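Local coordinates for PAN2-PAN3 deadenylation complex catalytic subunit pan2 (Neurospora crassa, PDB 4CZX), which probably shortens mRNA poly(A) tails as the catalytic subunit of the PAN deadenylase, represented here by its N-terminal WD40 domain, at residues A[118-123]-A[163-168]; A[124-129]-A[145-150]; A[258-263]-A[300-305]; A[267-272]-A[277-282]. All coordinates share one frame; numbering follows the deposited sequence. Where two conformers were deposited one is given.

Interaction 1: A[118-123]-A[163-168]; sequences SFTSKG and RYICAA
The planar group that meets Ile165 is the peptide carbonyl of Phe119, not a ring. Phe119 O lies 3.9 Å from Ile165 CG1 and the same distance from CD1, so the carbonyl oxygen rests against the outer branch of the isoleucine. The Phe119 ring leads away from 163-168 towards Val81. On the other segment, one face of the Tyr164 ring carries its neighbour Arg163, whose CG sits 3.9 Å above the ring plane of Tyr164, towards the rim.

Phe119 O also accepts a hydrogen bond from Ser118 OG at 2.9 Å, with a C=O...donor angle of 136° and the donor tilted 23° from the carbonyl plane. The serine can reach round to this oxygen because chi1 is 73°, which puts OG between its own N and carbonyl carbon. The hydroxyl oxygen itself meets the other isoleucine branch: Ser118 OG lies 3.8 Å from Ile165 CG2.

Strand 114-119 is the first strand of one propeller blade and strand 165-169 the second strand of the following blade, so the contact is a joint between adjacent blades of the WD40 propeller. It buries 112 Å², about half of it on Ile165. Leu159 and Leu177, from two strands of that following blade, pack on Ser118 and Ile165 respectively.

Farther along, Thr120 lies side by side with Ile165, both side chains pointing the same way, and Thr120 CG2 stands 4.2 Å from Ile165 CD1. Its hydroxyl is engaged elsewhere: Thr120 OG1 hydrogen-bonds Glu126 OE1, which leaves the methyl branch to meet the isoleucine.

Interaction 2: A[124-129]-A[145-150]; sequences TSEILV and EVVKEL
A fully extended Glu126, with CG anti to N (chi1 -175°) and the next bond also stretched out, carries its carboxylate to Val147, while Leu128, with chi1 at 173°, sends its isobutyl end to Leu150. The approaches are light ones: Glu126 OE2 lies 4.4 Å from Val147 CG2, and Leu128 CD1 meets Leu150 CD1, methyl against methyl, at 4.5 Å. Only 75 Å² is buried, and the nearest CA atoms, such as those of Glu126 and Val147, remain 9.4 Å apart.

The Glu126 carboxylate is buried but well supplied with partners, since OE1 takes a hydrogen bond with Thr120 OG1 and OE2 a salt bridge with Lys122 NZ. These ties hold the carboxylate at its place beside the valine. A classic beta bulge at Val147 and Lys148, opposite Val138, interrupts the outer strand, and Val138 also packs on Glu126.

The touching parts run in nearly the same direction, 23° apart, as expected for alternate strands of an antiparallel sheet. Strand 135-140 lies between them, so the side chains reach past the third strand, joining the second and fourth strands of one four-stranded WD40 propeller blade.

Interaction 3: A[258-263]-A[300-305]; sequences TAIVVN and EGKALA
Two pairs of side chains face each other across the interface between two sheets: Ile260 with Lys302, and Val262 with Leu304. All four leave their backbones towards the opposing segment, and the spacing of the backbones agrees with this face-on arrangement, CA to CA being 9.4 Å for Ile260 and Lys302 and 9.2 Å for Val262 and Leu304.

The valine and the leucine pass each other at a slant. Val262 CG1, anti to its own N, touches Leu304 CD2 at 4.0 Å, a purely apolar methyl-to-methyl meeting; in Leu304, chi1 (-61°) turns CG towards the valine and chi2 (81°) then sets CD2. In the other pair the terminal methyl Ile260 CD1 rests on the aliphatic part of the lysine, 4.2 Å from Lys302 CE. The lysine chain bends at chi2 (75°) and is extended beyond, so that CE, next to the ammonium, is the atom that meets the isoleucine, while Lys302 NZ goes on to hydrogen-bond Gly299 O.

Phe293 of strand 290-295 touches Ile260, Val262 and Leu304, filling in the same layer. Ala303, between the two contact residues on its strand, instead packs on Ile33 and Phe35 of strand 32-35. Strand 302-306 therefore has a different sheet against each face, the face-to-face packing of blades round a central axis that characterises a beta-propeller, and the contact joins the second strands of two successive blades.

Interaction 4: A[267-272]-A[277-282]; sequences QIHVTD and SNSQVC
A beta hairpin sets Ile268 opposite Cys282 and Val270 opposite Gln280 as antiparallel hydrogen-bonded pairs, the strand directions 170° apart. Each pair makes two backbone bonds. Ile268 N reaches Cys282 O at 2.9 Å and Cys282 N reaches Ile268 O at 3.0 Å, both nearly straight; Val270 N bonds Gln280 O with equal straightness, but the return bond from Gln280 N to Val270 O bends to 144° at the hydrogen, near the turn. On the face carrying Ile268 and Cys282, the cysteine SG packs 3.8 Å from Ile268 CB.

The other face belongs to the non-hydrogen-bonded pairs, His269 with Val281 and Thr271 with Ser279. Val281 CG2 lies over one face of the imidazole, 4.0 Å from the centroid of the His269 ring and 18° off its normal, a CH-pi contact. An N-H bond close to the ring plane helps to hold its rotation: His269 NE2 donates to Gln267 OE1 at 2.9 Å, the glutamine reaching it through an extended chain. Beyond the hairpin, Phe242 meets the His269 ring edge-to-face.

These two strands are the third and fourth of their propeller blade. Strand 258-262 flanks 267-272, and a short strand of residues 2-3, apparently left over from the construct, adds in parallel to the far edge, where His2 makes backbone bonds with Ser279 and Val281. Packing is tight at the turn end, where Thr271 OG1 stands 3.1 Å from Ser279 CB. Asp272 then leaves the pairing, its carboxylate hydrogen-bonding Thr257 OG1 and Asn275 N.

All four contacts belong to one seven-bladed WD40 propeller. Interactions 1 and 2 share the blade that runs from strand 114-119 to strand 145-151, with centres 11 Å apart; in sequence, 124-129 and 145-150 fall between the two segments of interaction 1, which reaches on to the next blade. Interactions 3 and 4 form a similar couple, centres 10 Å apart, through neighbouring strands 258-262 and 267-272 of a later blade. The couples follow in series, and interactions 2 and 4 lie on opposite sides of the chain's centre, 38 Å between centres. Interactions 2 and 4 thus tie strands within two blades, while interactions 1 and 3 pack neighbouring sheets against each other.

Interaction 1: A[118-123]-A[163-168]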
loop_
_atom_site.group_PDB
_atom_site.type_symbol
_atom_site.label_atom_id
_atom_site.label_comp_id
_atom_site.label_asym_id
_atom_site.label_seq_id
_atom_site.Cartn_x
_atom_site.Cartn_y
_atom_site.Cartn_z
ATOM N N SER A 118 -33.280 14.610 12.553
ATOM C CA SER A 118 -33.794 15.956 12.760
ATOM C C SER A 118 -33.399 16.463 14.131
ATOM O O SER A 118 -33.021 15.688 15.008
ATOM C CB SER A 118 -35.323 15.982 12.626
ATOM O OG SER A 118 -35.932 15.374 13.756
ATOM N N PHE A 119 -33.514 17.765 14.326
ATOM C CA PHE A 119 -33.420 18.312 15.663
ATOM C C PHE A 119 -34.705 17.982 16.415
ATOM O O PHE A 119 -35.645 17.414 15.844
ATOM C CB PHE A 119 -33.143 19.814 15.602
ATOM C CG PHE A 119 -31.836 20.136 14.931
ATOM C CD1 PHE A 119 -30.638 19.814 15.550
ATOM C CD2 PHE A 119 -31.803 20.725 13.675
ATOM C CE1 PHE A 119 -29.422 20.080 14.937
ATOM C CE2 PHE A 119 -30.593 20.990 13.053
ATOM C CZ PHE A 119 -29.398 20.676 13.691
ATOM N N THR A 120 -34.729 18.302 17.702
ATOM C CA THR A 120 -35.858 17.960 18.550
ATOM C C THR A 120 -36.298 19.217 19.297
ATOM O O THR A 120 -36.330 20.297 18.716
ATOM C CB THR A 120 -35.506 16.822 19.543
ATOM O OG1 THR A 120 -34.535 17.283 20.496
ATOM C CG2 THR A 120 -34.950 15.602 18.787
ATOM N N SER A 121 -36.611 19.082 20.578
ATOM C CA SER A 121 -37.108 20.218 21.349
ATOM C C SER A 121 -35.970 21.024 21.974
ATOM O O SER A 121 -36.219 21.968 22.728
ATOM C CB SER A 121 -38.064 19.746 22.447
ATOM O OG SER A 121 -37.368 19.014 23.442
ATOM N N LYS A 122 -34.731 20.672 21.638
ATOM C CA LYS A 122 -33.586 21.215 22.374
ATOM C C LYS A 122 -32.633 22.015 21.497
ATOM O O LYS A 122 -31.418 22.014 21.711
ATOM C CB LYS A 122 -32.843 20.080 23.076
ATOM C CG LYS A 122 -33.739 19.310 24.033
ATOM C CD LYS A 122 -33.002 18.218 24.774
ATOM C CE LYS A 122 -34.003 17.360 25.530
ATOM N NZ LYS A 122 -33.362 16.170 26.144
ATOM N N GLY A 123 -33.195 22.725 20.529
ATOM C CA GLY A 123 -32.404 23.550 19.641
ATOM C C GLY A 123 -31.456 22.689 18.840
ATOM O O GLY A 123 -31.875 21.766 18.155
ATOM N N ARG A 163 -42.301 23.270 13.981
ATOM C CA ARG A 163 -43.147 23.404 15.164
ATOM C C ARG A 163 -43.192 22.057 15.887
ATOM O O ARG A 163 -43.220 21.990 17.115
ATOM C CB ARG A 163 -44.557 23.859 14.770
ATOM C CG ARG A 163 -45.451 24.193 15.955
ATOM C CD ARG A 163 -46.887 24.524 15.530
ATOM N NE ARG A 163 -46.964 25.620 14.565
ATOM C CZ ARG A 163 -47.372 26.851 14.858
ATOM N NH1 ARG A 163 -47.738 27.155 16.098
ATOM N NH2 ARG A 163 -47.414 27.780 13.909
ATOM N N TYR A 164 -43.207 20.994 15.087
ATOM C CA TYR A 164 -43.208 19.609 15.551
ATOM C C TYR A 164 -42.195 18.862 14.713
ATOM O O TYR A 164 -41.700 19.395 13.721
ATOM C CB TYR A 164 -44.587 18.948 15.397
ATOM C CG TYR A 164 -45.734 19.719 16.011
ATOM C CD1 TYR A 164 -45.873 19.817 17.389
ATOM C CD2 TYR A 164 -46.671 20.350 15.211
ATOM C CE1 TYR A 164 -46.913 20.529 17.955
ATOM C CE2 TYR A 164 -47.721 21.061 15.762
ATOM C CZ TYR A 164 -47.838 21.145 17.136
ATOM O OH TYR A 164 -48.876 21.851 17.691
ATOM N N ILE A 165 -41.904 17.621 15.085
ATOM C CA ILE A 165 -41.072 16.778 14.244
ATOM C C ILE A 165 -41.963 16.154 13.179
ATOM O O ILE A 165 -42.851 15.370 13.491
ATOM C CB ILE A 165 -40.352 15.677 15.054
ATOM C CG1 ILE A 165 -39.344 16.311 16.018
ATOM C CG2 ILE A 165 -39.644 14.692 14.127
ATOM C CD1 ILE A 165 -38.739 15.323 16.999
ATOM N N CYS A 166 -41.731 16.527 11.925
ATOM C CA CYS A 166 -42.520 15.987 10.833
ATOM C C CYS A 166 -41.786 14.802 10.246
ATOM O O CYS A 166 -40.646 14.907 9.771
ATOM C CB CYS A 166 -42.805 17.047 9.775
ATOM S SG CYS A 166 -43.669 18.490 10.444
ATOM N N ALA A 167 -42.464 13.663 10.291
ATOM C CA ALA A 167 -41.823 12.379 10.063
ATOM C C ALA A 167 -42.473 11.639 8.903
ATOM O O ALA A 167 -43.578 11.115 9.040
ATOM C CB ALA A 167 -41.888 11.542 11.328
ATOM N N ALA A 168 -41.783 11.575 7.769
ATOM C CA ALA A 168 -42.319 10.856 6.611
ATOM C C ALA A 168 -41.961 9.374 6.673
ATOM O O ALA A 168 -40.787 9.010 6.702
ATOM C CB ALA A 168 -41.812 11.466 5.321
#

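Interaction 2: A[124-129]-A[145-150]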
loop_
_atom_site.group_PDB
_atom_site.type_symbol
_atom_site.label_atom_id
_atom_site.label_comp_id
_atom_site.label_asym_id
_atom_site.label_seq_id
_atom_site.Cartn_x
_atom_site.Cartn_y
_atom_site.Cartn_z
ATOM N N THR A 124 -30.165 22.971 18.926
ATOM C CA THR A 124 -29.219 22.172 18.154
ATOM C C THR A 124 -28.428 21.213 19.039
ATOM O O THR A 124 -27.461 20.610 18.590
ATOM C CB THR A 124 -28.246 23.070 17.373
ATOM O OG1 THR A 124 -27.682 24.047 18.256
ATOM C CG2 THR A 124 -28.975 23.776 16.229
ATOM N N SER A 125 -28.849 21.061 20.289
ATOM C CA SER A 125 -28.126 20.240 21.253
ATOM C C SER A 125 -28.454 18.753 21.123
ATOM O O SER A 125 -27.744 17.903 21.663
ATOM C CB SER A 125 -28.434 20.705 22.681
ATOM O OG SER A 125 -28.260 22.103 22.819
ATOM N N GLU A 126 -29.547 18.440 20.426
ATOM C CA GLU A 126 -30.028 17.061 20.361
ATOM C C GLU A 126 -30.639 16.707 19.005
ATOM O O GLU A 126 -31.327 17.519 18.385
ATOM C CB GLU A 126 -31.059 16.826 21.473
ATOM C CG GLU A 126 -31.568 15.403 21.612
ATOM C CD GLU A 126 -32.636 15.260 22.697
ATOM O OE1 GLU A 126 -33.835 15.454 22.393
ATOM O OE2 GLU A 126 -32.277 14.939 23.853
ATOM N N ILE A 127 -30.380 15.490 18.540
ATOM C CA ILE A 127 -31.016 15.019 17.321
ATOM C C ILE A 127 -31.742 13.695 17.515
ATOM O O ILE A 127 -31.424 12.911 18.412
ATOM C CB ILE A 127 -30.009 14.851 16.166
ATOM C CG1 ILE A 127 -28.868 13.909 16.568
ATOM C CG2 ILE A 127 -29.497 16.198 15.703
ATOM C CD1 ILE A 127 -27.879 13.646 15.440
ATOM N N LEU A 128 -32.733 13.472 16.662
ATOM C CA LEU A 128 -33.428 12.195 16.572
ATOM C C LEU A 128 -32.986 11.515 15.288
ATOM O O LEU A 128 -32.941 12.159 14.243
ATOM C CB LEU A 128 -34.941 12.409 16.578
ATOM C CG LEU A 128 -35.819 11.180 16.315
ATOM C CD1 LEU A 128 -35.783 10.203 17.487
ATOM C CD2 LEU A 128 -37.264 11.618 16.018
ATOM N N VAL A 129 -32.647 10.228 15.342
ATOM C CA VAL A 129 -32.266 9.544 14.115
ATOM C C VAL A 129 -33.122 8.291 13.980
ATOM O O VAL A 129 -33.466 7.644 14.971
ATOM C CB VAL A 129 -30.743 9.187 14.053
ATOM C CG1 VAL A 129 -29.870 10.428 14.360
ATOM C CG2 VAL A 129 -30.396 8.024 14.964
ATOM N N GLU A 145 -23.068 11.276 22.138
ATOM C CA GLU A 145 -23.477 9.967 22.614
ATOM C C GLU A 145 -24.984 9.763 22.482
ATOM O O GLU A 145 -25.768 10.714 22.571
ATOM C CB GLU A 145 -23.048 9.770 24.068
ATOM C CG GLU A 145 -23.669 10.745 25.047
ATOM C CD GLU A 145 -22.970 10.754 26.405
ATOM O OE1 GLU A 145 -21.750 10.470 26.461
ATOM O OE2 GLU A 145 -23.644 11.061 27.417
ATOM N N VAL A 146 -25.373 8.514 22.260
ATOM C CA VAL A 146 -26.768 8.110 22.329
ATOM C C VAL A 146 -27.252 8.240 23.766
ATOM O O VAL A 146 -26.609 7.736 24.686
ATOM C CB VAL A 146 -26.959 6.656 21.842
ATOM C CG1 VAL A 146 -28.401 6.198 22.064
ATOM C CG2 VAL A 146 -26.579 6.540 20.372
ATOM N N VAL A 147 -28.374 8.926 23.965
ATOM C CA VAL A 147 -28.918 9.115 25.309
ATOM C C VAL A 147 -30.221 8.348 25.500
ATOM O O VAL A 147 -30.682 8.155 26.622
ATOM C CB VAL A 147 -29.163 10.604 25.618
ATOM C CG1 VAL A 147 -27.844 11.349 25.666
ATOM C CG2 VAL A 147 -30.092 11.219 24.578
ATOM N N LYS A 148 -30.811 7.905 24.398
ATOM C CA LYS A 148 -32.081 7.207 24.462
ATOM C C LYS A 148 -32.289 6.351 23.224
ATOM O O LYS A 148 -31.881 6.724 22.124
ATOM C CB LYS A 148 -33.221 8.217 24.610
ATOM C CG LYS A 148 -34.513 7.656 25.152
ATOM C CD LYS A 148 -35.336 8.773 25.767
ATOM C CE LYS A 148 -36.466 8.229 26.627
ATOM N NZ LYS A 148 -36.730 9.120 27.803
ATOM N N GLU A 149 -32.916 5.198 23.418
ATOM C CA GLU A 149 -33.327 4.345 22.312
ATOM C C GLU A 149 -34.839 4.181 22.370
ATOM O O GLU A 149 -35.379 3.913 23.435
ATOM C CB GLU A 149 -32.618 2.993 22.387
ATOM C CG GLU A 149 -32.996 2.020 21.291
ATOM C CD GLU A 149 -32.069 0.820 21.239
ATOM O OE1 GLU A 149 -30.964 0.888 21.825
ATOM O OE2 GLU A 149 -32.449 -0.193 20.616
ATOM N N LEU A 150 -35.521 4.360 21.240
ATOM C CA LEU A 150 -36.981 4.287 21.214
ATOM C C LEU A 150 -37.502 3.290 20.187
ATOM O O LEU A 150 -36.971 3.193 19.087
ATOM C CB LEU A 150 -37.573 5.665 20.914
ATOM C CG LEU A 150 -37.094 6.793 21.825
ATOM C CD1 LEU A 150 -37.305 8.144 21.164
ATOM C CD2 LEU A 150 -37.821 6.715 23.147
#

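Interaction 3: A[258-263]-A[300-305]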
loop_
_atom_site.group_PDB
_atom_site.type_symbol
_atom_site.label_atom_id
_atom_site.label_comp_id
_atom_site.label_asym_id
_atom_site.label_seq_id
_atom_site.Cartn_x
_atom_site.Cartn_y
_atom_site.Cartn_z
ATOM N N THR A 258 -44.847 30.606 0.853
ATOM C CA THR A 258 -44.492 30.256 -0.514
ATOM C C THR A 258 -43.660 28.973 -0.555
ATOM O O THR A 258 -42.795 28.757 0.297
ATOM C CB THR A 258 -43.730 31.424 -1.184
ATOM O OG1 THR A 258 -44.612 32.545 -1.317
ATOM C CG2 THR A 258 -43.230 31.040 -2.552
ATOM N N ALA A 259 -43.956 28.117 -1.534
ATOM C CA ALA A 259 -43.196 26.900 -1.769
ATOM C C ALA A 259 -42.451 26.980 -3.098
ATOM O O ALA A 259 -42.903 27.633 -4.045
ATOM C CB ALA A 259 -44.113 25.680 -1.755
ATOM N N ILE A 260 -41.308 26.309 -3.152
ATOM C CA ILE A 260 -40.510 26.219 -4.359
ATOM C C ILE A 260 -40.575 24.782 -4.851
ATOM O O ILE A 260 -40.085 23.891 -4.182
ATOM C CB ILE A 260 -39.052 26.616 -4.101
ATOM C CG1 ILE A 260 -38.997 28.024 -3.494
ATOM C CG2 ILE A 260 -38.259 26.557 -5.386
ATOM C CD1 ILE A 260 -37.633 28.363 -2.881
ATOM N N VAL A 261 -41.195 24.572 -6.010
ATOM C CA VAL A 261 -41.508 23.227 -6.490
ATOM C C VAL A 261 -40.751 22.884 -7.764
ATOM O O VAL A 261 -40.709 23.685 -8.703
ATOM C CB VAL A 261 -43.016 23.083 -6.760
ATOM C CG1 VAL A 261 -43.358 21.626 -7.060
ATOM C CG2 VAL A 261 -43.801 23.603 -5.570
ATOM N N VAL A 262 -40.180 21.683 -7.807
ATOM C CA VAL A 262 -39.261 21.315 -8.868
ATOM C C VAL A 262 -39.648 19.972 -9.485
ATOM O O VAL A 262 -39.946 19.022 -8.763
ATOM C CB VAL A 262 -37.802 21.220 -8.341
ATOM C CG1 VAL A 262 -36.829 21.047 -9.494
ATOM C CG2 VAL A 262 -37.446 22.460 -7.516
ATOM N N ASN A 263 -39.631 19.895 -10.810
ATOM C CA ASN A 263 -39.853 18.616 -11.483
ATOM C C ASN A 263 -38.528 18.035 -11.969
ATOM O O ASN A 263 -37.487 18.692 -11.899
ATOM C CB ASN A 263 -40.877 18.780 -12.626
ATOM C CG ASN A 263 -40.249 18.973 -14.001
ATOM O OD1 ASN A 263 -39.207 19.602 -14.162
ATOM N ND2 ASN A 263 -40.919 18.436 -15.018
ATOM N N GLU A 300 -31.870 32.958 -1.691
ATOM C CA GLU A 300 -31.276 33.503 -2.908
ATOM C C GLU A 300 -30.580 32.446 -3.774
ATOM O O GLU A 300 -30.476 32.611 -4.990
ATOM C CB GLU A 300 -30.299 34.623 -2.548
ATOM C CG GLU A 300 -30.991 35.815 -1.893
ATOM C CD GLU A 300 -30.032 36.920 -1.497
ATOM O OE1 GLU A 300 -28.842 36.847 -1.872
ATOM O OE2 GLU A 300 -30.473 37.867 -0.807
ATOM N N GLY A 301 -30.115 31.370 -3.150
ATOM C CA GLY A 301 -29.495 30.280 -3.889
ATOM C C GLY A 301 -30.378 29.052 -4.021
ATOM O O GLY A 301 -30.936 28.574 -3.031
ATOM N N LYS A 302 -30.509 28.545 -5.252
ATOM C CA LYS A 302 -31.210 27.293 -5.519
ATOM C C LYS A 302 -30.240 26.269 -6.093
ATOM O O LYS A 302 -29.572 26.539 -7.091
ATOM C CB LYS A 302 -32.369 27.489 -6.505
ATOM C CG LYS A 302 -33.628 28.133 -5.924
ATOM C CD LYS A 302 -33.471 29.635 -5.707
ATOM C CE LYS A 302 -34.812 30.277 -5.377
ATOM N NZ LYS A 302 -34.715 31.763 -5.197
ATOM N N ALA A 303 -30.171 25.097 -5.476
ATOM C CA ALA A 303 -29.243 24.059 -5.936
ATOM C C ALA A 303 -29.990 22.828 -6.409
ATOM O O ALA A 303 -30.956 22.415 -5.778
ATOM C CB ALA A 303 -28.269 23.687 -4.832
ATOM N N LEU A 304 -29.509 22.236 -7.503
ATOM C CA LEU A 304 -30.127 21.061 -8.103
ATOM C C LEU A 304 -29.049 20.061 -8.506
ATOM O O LEU A 304 -28.095 20.431 -9.192
ATOM C CB LEU A 304 -30.957 21.440 -9.333
ATOM C CG LEU A 304 -32.154 22.385 -9.212
ATOM C CD1 LEU A 304 -31.726 23.853 -9.188
ATOM C CD2 LEU A 304 -33.119 22.138 -10.355
ATOM N N ALA A 305 -29.184 18.808 -8.084
ATOM C CA ALA A 305 -28.239 17.783 -8.512
ATOM C C ALA A 305 -28.937 16.831 -9.464
ATOM O O ALA A 305 -30.101 16.489 -9.241
ATOM C CB ALA A 305 -27.666 17.021 -7.315
#

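Interaction 4: A[267-272]-A[277-282]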
loop_
_atom_site.group_PDB
_atom_site.type_symbol
_atom_site.label_atom_id
_atom_site.label_comp_id
_atom_site.label_asym_id
_atom_site.label_seq_id
_atom_site.Cartn_x
_atom_site.Cartn_y
_atom_site.Cartn_z
ATOM N N GLN A 267 -37.745 22.068 -14.216
ATOM C CA GLN A 267 -38.732 23.140 -14.218
ATOM C C GLN A 267 -39.117 23.474 -12.785
ATOM O O GLN A 267 -39.396 22.581 -11.987
ATOM C CB GLN A 267 -39.972 22.758 -15.022
ATOM C CG GLN A 267 -41.061 23.815 -14.970
ATOM C CD GLN A 267 -42.252 23.487 -15.846
ATOM O OE1 GLN A 267 -43.289 24.150 -15.769
ATOM N NE2 GLN A 267 -42.111 22.463 -16.689
ATOM N N ILE A 268 -39.127 24.763 -12.465
ATOM C CA ILE A 268 -39.375 25.218 -11.104
ATOM C C ILE A 268 -40.541 26.207 -11.041
ATOM O O ILE A 268 -40.624 27.131 -11.854
ATOM C CB ILE A 268 -38.121 25.885 -10.508
ATOM C CG1 ILE A 268 -36.970 24.879 -10.421
ATOM C CG2 ILE A 268 -38.414 26.468 -9.137
ATOM C CD1 ILE A 268 -35.691 25.485 -9.904
ATOM N N HIS A 269 -41.449 25.993 -10.092
ATOM C CA HIS A 269 -42.496 26.966 -9.795
ATOM C C HIS A 269 -42.280 27.536 -8.405
ATOM O O HIS A 269 -42.056 26.785 -7.455
ATOM C CB HIS A 269 -43.892 26.347 -9.869
ATOM C CG HIS A 269 -44.298 25.912 -11.243
ATOM N ND1 HIS A 269 -45.601 25.592 -11.560
ATOM C CD2 HIS A 269 -43.580 25.736 -12.376
ATOM C CE1 HIS A 269 -45.669 25.244 -12.833
ATOM N NE2 HIS A 269 -44.455 25.318 -13.350
ATOM N N VAL A 270 -42.347 28.859 -8.292
ATOM C CA VAL A 270 -42.326 29.511 -6.990
ATOM C C VAL A 270 -43.761 29.926 -6.734
ATOM O O VAL A 270 -44.282 30.817 -7.407
ATOM C CB VAL A 270 -41.371 30.713 -6.947
ATOM C CG1 VAL A 270 -41.370 31.338 -5.563
ATOM C CG2 VAL A 270 -39.961 30.277 -7.318
ATOM N N THR A 271 -44.415 29.250 -5.795
ATOM C CA THR A 271 -45.867 29.341 -5.679
ATOM C C THR A 271 -46.346 29.643 -4.274
ATOM O O THR A 271 -45.964 28.966 -3.317
ATOM C CB THR A 271 -46.541 28.030 -6.123
ATOM O OG1 THR A 271 -46.074 27.667 -7.426
ATOM C CG2 THR A 271 -48.060 28.184 -6.146
ATOM N N ASP A 272 -47.198 30.655 -4.149
ATOM C CA ASP A 272 -47.804 30.936 -2.861
ATOM C C ASP A 272 -48.812 29.851 -2.526
ATOM O O ASP A 272 -49.727 29.587 -3.302
ATOM C CB ASP A 272 -48.485 32.300 -2.840
ATOM C CG ASP A 272 -49.156 32.571 -1.516
ATOM O OD1 ASP A 272 -50.290 32.087 -1.329
ATOM O OD2 ASP A 272 -48.552 33.247 -0.658
ATOM N N SER A 277 -52.656 30.625 -7.954
ATOM C CA SER A 277 -52.887 31.239 -9.256
ATOM C C SER A 277 -51.683 32.076 -9.677
ATOM O O SER A 277 -51.293 32.071 -10.846
ATOM C CB SER A 277 -54.160 32.093 -9.243
ATOM O OG SER A 277 -54.014 33.229 -8.411
ATOM N N ASN A 278 -51.081 32.772 -8.718
ATOM C CA ASN A 278 -49.869 33.532 -8.995
ATOM C C ASN A 278 -48.602 32.784 -8.582
ATOM O O ASN A 278 -48.220 32.741 -7.407
ATOM C CB ASN A 278 -49.926 34.898 -8.316
ATOM C CG ASN A 278 -50.737 35.908 -9.114
ATOM O OD1 ASN A 278 -51.461 35.543 -10.042
ATOM N ND2 ASN A 278 -50.615 37.182 -8.758
ATOM N N SER A 279 -47.962 32.174 -9.570
ATOM C CA SER A 279 -46.693 31.517 -9.349
ATOM C C SER A 279 -45.720 31.905 -10.452
ATOM O O SER A 279 -46.109 32.037 -11.614
ATOM C CB SER A 279 -46.873 30.000 -9.278
ATOM O OG SER A 279 -47.517 29.485 -10.423
ATOM N N GLN A 280 -44.462 32.117 -10.070
ATOM C CA GLN A 280 -43.405 32.421 -11.025
ATOM C C GLN A 280 -42.823 31.128 -11.563
ATOM O O GLN A 280 -42.502 30.219 -10.799
ATOM C CB GLN A 280 -42.295 33.264 -10.386
ATOM C CG GLN A 280 -42.689 34.697 -10.073
ATOM C CD GLN A 280 -41.513 35.657 -10.168
ATOM O OE1 GLN A 280 -40.641 35.686 -9.296
ATOM N NE2 GLN A 280 -41.481 36.445 -11.240
ATOM N N VAL A 281 -42.684 31.053 -12.880
ATOM C CA VAL A 281 -42.136 29.868 -13.520
ATOM C C VAL A 281 -40.742 30.151 -14.069
ATOM O O VAL A 281 -40.502 31.193 -14.682
ATOM C CB VAL A 281 -43.051 29.374 -14.663
ATOM C CG1 VAL A 281 -42.489 28.109 -15.296
ATOM C CG2 VAL A 281 -44.462 29.136 -14.145
ATOM N N CYS A 282 -39.821 29.224 -13.840
ATOM C CA CYS A 282 -38.523 29.306 -14.482
ATOM C C CYS A 282 -38.015 27.917 -14.847
ATOM O O CYS A 282 -38.549 26.891 -14.410
ATOM C CB CYS A 282 -37.515 30.034 -13.587
ATOM S SG CYS A 282 -37.278 29.274 -11.984
#